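Long-range contact in uncharacterized protein (Parabacteroides merdae, PDB 4MXN), which is of unknown function but probably acts as a glycoside hydrolase of family 28, built on a right-handed parallel beta-helix: residues Val184-Val189 and Met209-Phe214. Residues are numbered along the deposited sequence; the frame is centred on the assembly and turned at random.
Sequences VDKVVV and MTDCYF
Two successive coils of the parallel beta-helix meet where Val184-Val189 runs beside Met209-Phe214, parallel and in register. Both turn a corner, at Lys186 and Asp211, where phi and psi are positive. Before the corner, Thr210 N donates a hydrogen bond to Val184 O (2.9 Å) and Lys186 N to Thr210 O. Beyond it, Tyr213 N donates to Val187 O and Val189 N to Tyr213 O (2.8 Å, 171° at the hydrogen).

Inside, equivalent positions of the two coils lie against each other. One conformer of selenomethionine Met209, bent at chi3 (-67°), puts CE 3.7 Å from Val184 CG2. Cys212 SG lies on the inner side of the corner, 3.9 Å from Val184 CG1. Phe214 crosses Val189, CD1 to CB 3.9 Å. A water hydrogen-bonded to Val187 O and Tyr213 O lies above one Phe214 ring face, toward its rim.

Outside, a water accepts from Lys186 NZ and donates to Asp185 OD2 and Asp211 OD2 (2.7 Å). Asp211 OD1 is hydrogen-bonded to Asn234 ND2 of the next coil.

Asp185 and Val188 continue the backbone ladder to the preceding coil. Across the interior, strand 174-177 meets Val184 and Val189; Ile199 of strand 199-202 meets Met209 and Phe214.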
ATOM      1  N   VAL A 184       6.552   9.901  -4.739  1.00 21.98           N
ATOM      2  CA  VAL A 184       5.706   9.779  -3.528  1.00 20.70           C
ATOM      3  C   VAL A 184       5.513  11.199  -3.015  1.00 24.58           C
ATOM      4  O   VAL A 184       6.467  11.808  -2.529  1.00 25.76           O
ATOM      5  CB  VAL A 184       6.300   8.820  -2.456  1.00 23.46           C
ATOM      6  CG1 VAL A 184       5.315   8.597  -1.320  1.00 21.90           C
ATOM      7  CG2 VAL A 184       6.722   7.480  -3.067  1.00 23.30           C
ATOM      8  N   ASP A 185       4.312  11.755  -3.190  1.00 20.82           N
ATOM      9  CA  ASP A 185       4.039  13.155  -2.877  1.00 20.45           C
ATOM     10  C   ASP A 185       2.901  13.364  -1.887  1.00 22.65           C
ATOM     11  O   ASP A 185       1.826  12.825  -2.096  1.00 22.69           O
ATOM     12  CB  ASP A 185       3.693  13.905  -4.181  1.00 22.60           C
ATOM     13  CG  ASP A 185       4.884  14.230  -5.051  1.00 33.31           C
ATOM     14  OD1 ASP A 185       5.275  13.373  -5.858  1.00 30.51           O
ATOM     15  OD2 ASP A 185       5.423  15.349  -4.922  1.00 44.29           O
ATOM     16  N   LYS A 186       3.110  14.193  -0.842  1.00 20.27           N
ATOM     17  CA  LYS A 186       2.072  14.570   0.156  1.00 19.51           C
ATOM     18  C   LYS A 186       1.431  13.326   0.853  1.00 22.22           C
ATOM     19  O   LYS A 186       0.248  13.337   1.207  1.00 22.81           O
ATOM     20  CB  LYS A 186       0.978  15.455  -0.508  1.00 19.85           C
ATOM     21  CG  LYS A 186       1.536  16.689  -1.235  1.00 25.88           C
ATOM     22  CD  LYS A 186       0.534  17.279  -2.233  1.00 33.13           C
ATOM     23  CE  LYS A 186       1.169  18.317  -3.128  1.00 38.66           C
ATOM     24  NZ  LYS A 186       1.875  17.696  -4.278  1.00 38.48           N
ATOM     25  N   VAL A 187       2.226  12.273   1.060  1.00 17.52           N
ATOM     26  CA  VAL A 187       1.712  11.058   1.704  1.00 16.93           C
ATOM     27  C   VAL A 187       1.897  11.196   3.222  1.00 19.53           C
ATOM     28  O   VAL A 187       2.870  11.775   3.677  1.00 19.03           O
ATOM     29  CB  VAL A 187       2.351   9.751   1.134  1.00 19.87           C
ATOM     30  CG1 VAL A 187       1.934   8.507   1.935  1.00 17.97           C
ATOM     31  CG2 VAL A 187       1.991   9.561  -0.339  1.00 20.14           C
ATOM     32  N   VAL A 188       0.934  10.715   3.991  1.00 17.44           N
ATOM     33  CA  VAL A 188       1.008  10.761   5.445  1.00 18.08           C
ATOM     34  C   VAL A 188       1.090   9.311   5.930  1.00 24.14           C
ATOM     35  O   VAL A 188       0.257   8.493   5.529  1.00 24.29           O
ATOM     36  CB  VAL A 188      -0.187  11.529   6.081  1.00 22.55           C
ATOM     37  CG1 VAL A 188      -0.204  11.384   7.613  1.00 23.13           C
ATOM     38  CG2 VAL A 188      -0.196  13.013   5.658  1.00 22.32           C
ATOM     39  N   VAL A 189       2.113   8.980   6.752  1.00 19.93           N
ATOM     40  CA  VAL A 189       2.201   7.636   7.338  1.00 17.98           C
ATOM     41  C   VAL A 189       1.887   7.773   8.831  1.00 23.13           C
ATOM     42  O   VAL A 189       2.604   8.482   9.544  1.00 22.93           O
ATOM     43  CB  VAL A 189       3.534   6.875   7.089  1.00 20.03           C
ATOM     44  CG1 VAL A 189       3.509   5.503   7.755  1.00 19.78           C
ATOM     45  CG2 VAL A 189       3.830   6.732   5.593  1.00 18.88           C
HETATM   46  N   MSE A 209      10.731  11.686  -3.364  1.00 20.64           N
HETATM   47  CA  MSE A 209       9.775  11.769  -2.262  0.50 19.68           C
HETATM   48  C   MSE A 209       9.697  13.219  -1.790  1.00 24.70           C
HETATM   49  O   MSE A 209      10.726  13.790  -1.418  1.00 23.56           O
HETATM   50  CB  MSE A 209      10.169  10.816  -1.121  0.50 21.28           C
HETATM   51  CG  MSE A 209       9.019  10.525  -0.182  0.50 27.46           C
HETATM   52 SE   MSE A 209       9.269   8.995   0.991  0.38 34.63          SE
HETATM   53  CE  MSE A 209       9.247   7.559  -0.315  0.50 30.87           C
ATOM     54  N   THR A 210       8.482  13.823  -1.849  1.00 20.78           N
ATOM     55  CA  THR A 210       8.268  15.231  -1.501  1.00 20.84           C
ATOM     56  C   THR A 210       7.060  15.433  -0.586  1.00 24.17           C
ATOM     57  O   THR A 210       6.003  14.841  -0.814  1.00 22.76           O
ATOM     58  CB  THR A 210       8.086  16.030  -2.808  1.00 27.34           C
ATOM     59  OG1 THR A 210       9.117  15.655  -3.715  1.00 29.43           O
ATOM     60  CG2 THR A 210       8.119  17.556  -2.605  1.00 28.10           C
ATOM     61  N   ASP A 211       7.222  16.292   0.439  1.00 20.42           N
ATOM     62  CA  ASP A 211       6.164  16.693   1.386  1.00 20.69           C
ATOM     63  C   ASP A 211       5.519  15.491   2.077  1.00 25.42           C
ATOM     64  O   ASP A 211       4.296  15.438   2.261  1.00 25.26           O
ATOM     65  CB  ASP A 211       5.081  17.545   0.680  1.00 21.83           C
ATOM     66  CG  ASP A 211       5.623  18.826   0.093  1.00 27.03           C
ATOM     67  OD1 ASP A 211       6.455  19.468   0.751  1.00 26.03           O
ATOM     68  OD2 ASP A 211       5.265  19.146  -1.047  1.00 29.15           O
ATOM     69  N   CYS A 212       6.337  14.531   2.471  1.00 23.24           N
ATOM     70  CA  CYS A 212       5.805  13.365   3.165  1.00 22.26           C
ATOM     71  C   CYS A 212       5.958  13.526   4.663  1.00 26.30           C
ATOM     72  O   CYS A 212       6.955  14.082   5.132  1.00 25.03           O
ATOM     73  CB  CYS A 212       6.457  12.092   2.640  1.00 21.50           C
ATOM     74  SG  CYS A 212       6.015  11.743   0.923  1.00 24.68           S
ATOM     75  N   TYR A 213       4.924  13.103   5.410  1.00 23.04           N
ATOM     76  CA  TYR A 213       4.914  13.207   6.874  1.00 23.43           C
ATOM     77  C   TYR A 213       4.889  11.813   7.495  1.00 25.67           C
ATOM     78  O   TYR A 213       4.108  10.961   7.056  1.00 23.94           O
ATOM     79  CB  TYR A 213       3.704  14.044   7.366  1.00 25.52           C
ATOM     80  CG  TYR A 213       3.713  14.316   8.856  1.00 28.55           C
ATOM     81  CD1 TYR A 213       4.560  15.273   9.405  1.00 31.27           C
ATOM     82  CD2 TYR A 213       2.864  13.623   9.719  1.00 29.72           C
ATOM     83  CE1 TYR A 213       4.582  15.517  10.777  1.00 33.65           C
ATOM     84  CE2 TYR A 213       2.870  13.866  11.094  1.00 31.95           C
ATOM     85  CZ  TYR A 213       3.740  14.805  11.621  1.00 39.64           C
ATOM     86  OH  TYR A 213       3.740  15.019  12.976  1.00 41.77           O
ATOM     87  N   PHE A 214       5.758  11.577   8.495  1.00 21.27           N
ATOM     88  CA  PHE A 214       5.829  10.308   9.241  1.00 21.10           C
ATOM     89  C   PHE A 214       5.481  10.654  10.689  1.00 28.15           C
ATOM     90  O   PHE A 214       6.211  11.427  11.296  1.00 27.89           O
ATOM     91  CB  PHE A 214       7.208   9.657   9.083  1.00 21.98           C
ATOM     92  CG  PHE A 214       7.598   9.469   7.639  1.00 22.95           C
ATOM     93  CD1 PHE A 214       7.185   8.343   6.929  1.00 24.40           C
ATOM     94  CD2 PHE A 214       8.334  10.444   6.966  1.00 23.10           C
ATOM     95  CE1 PHE A 214       7.530   8.182   5.588  1.00 23.24           C
ATOM     96  CE2 PHE A 214       8.690  10.274   5.634  1.00 24.98           C
ATOM     97  CZ  PHE A 214       8.281   9.150   4.951  1.00 23.07           C
TER
HETATM   98  O   HOH W   1       4.544  17.903  -3.289  0.50 22.76           O
HETATM   99  O   HOH W   2       8.054  13.861  -5.448  1.00 30.04           O
HETATM  100  O   HOH W   3       4.833   9.767   4.473  1.00 25.73           O
HETATM  101  O   HOH W   4       2.224  15.028   4.173  1.00 35.33           O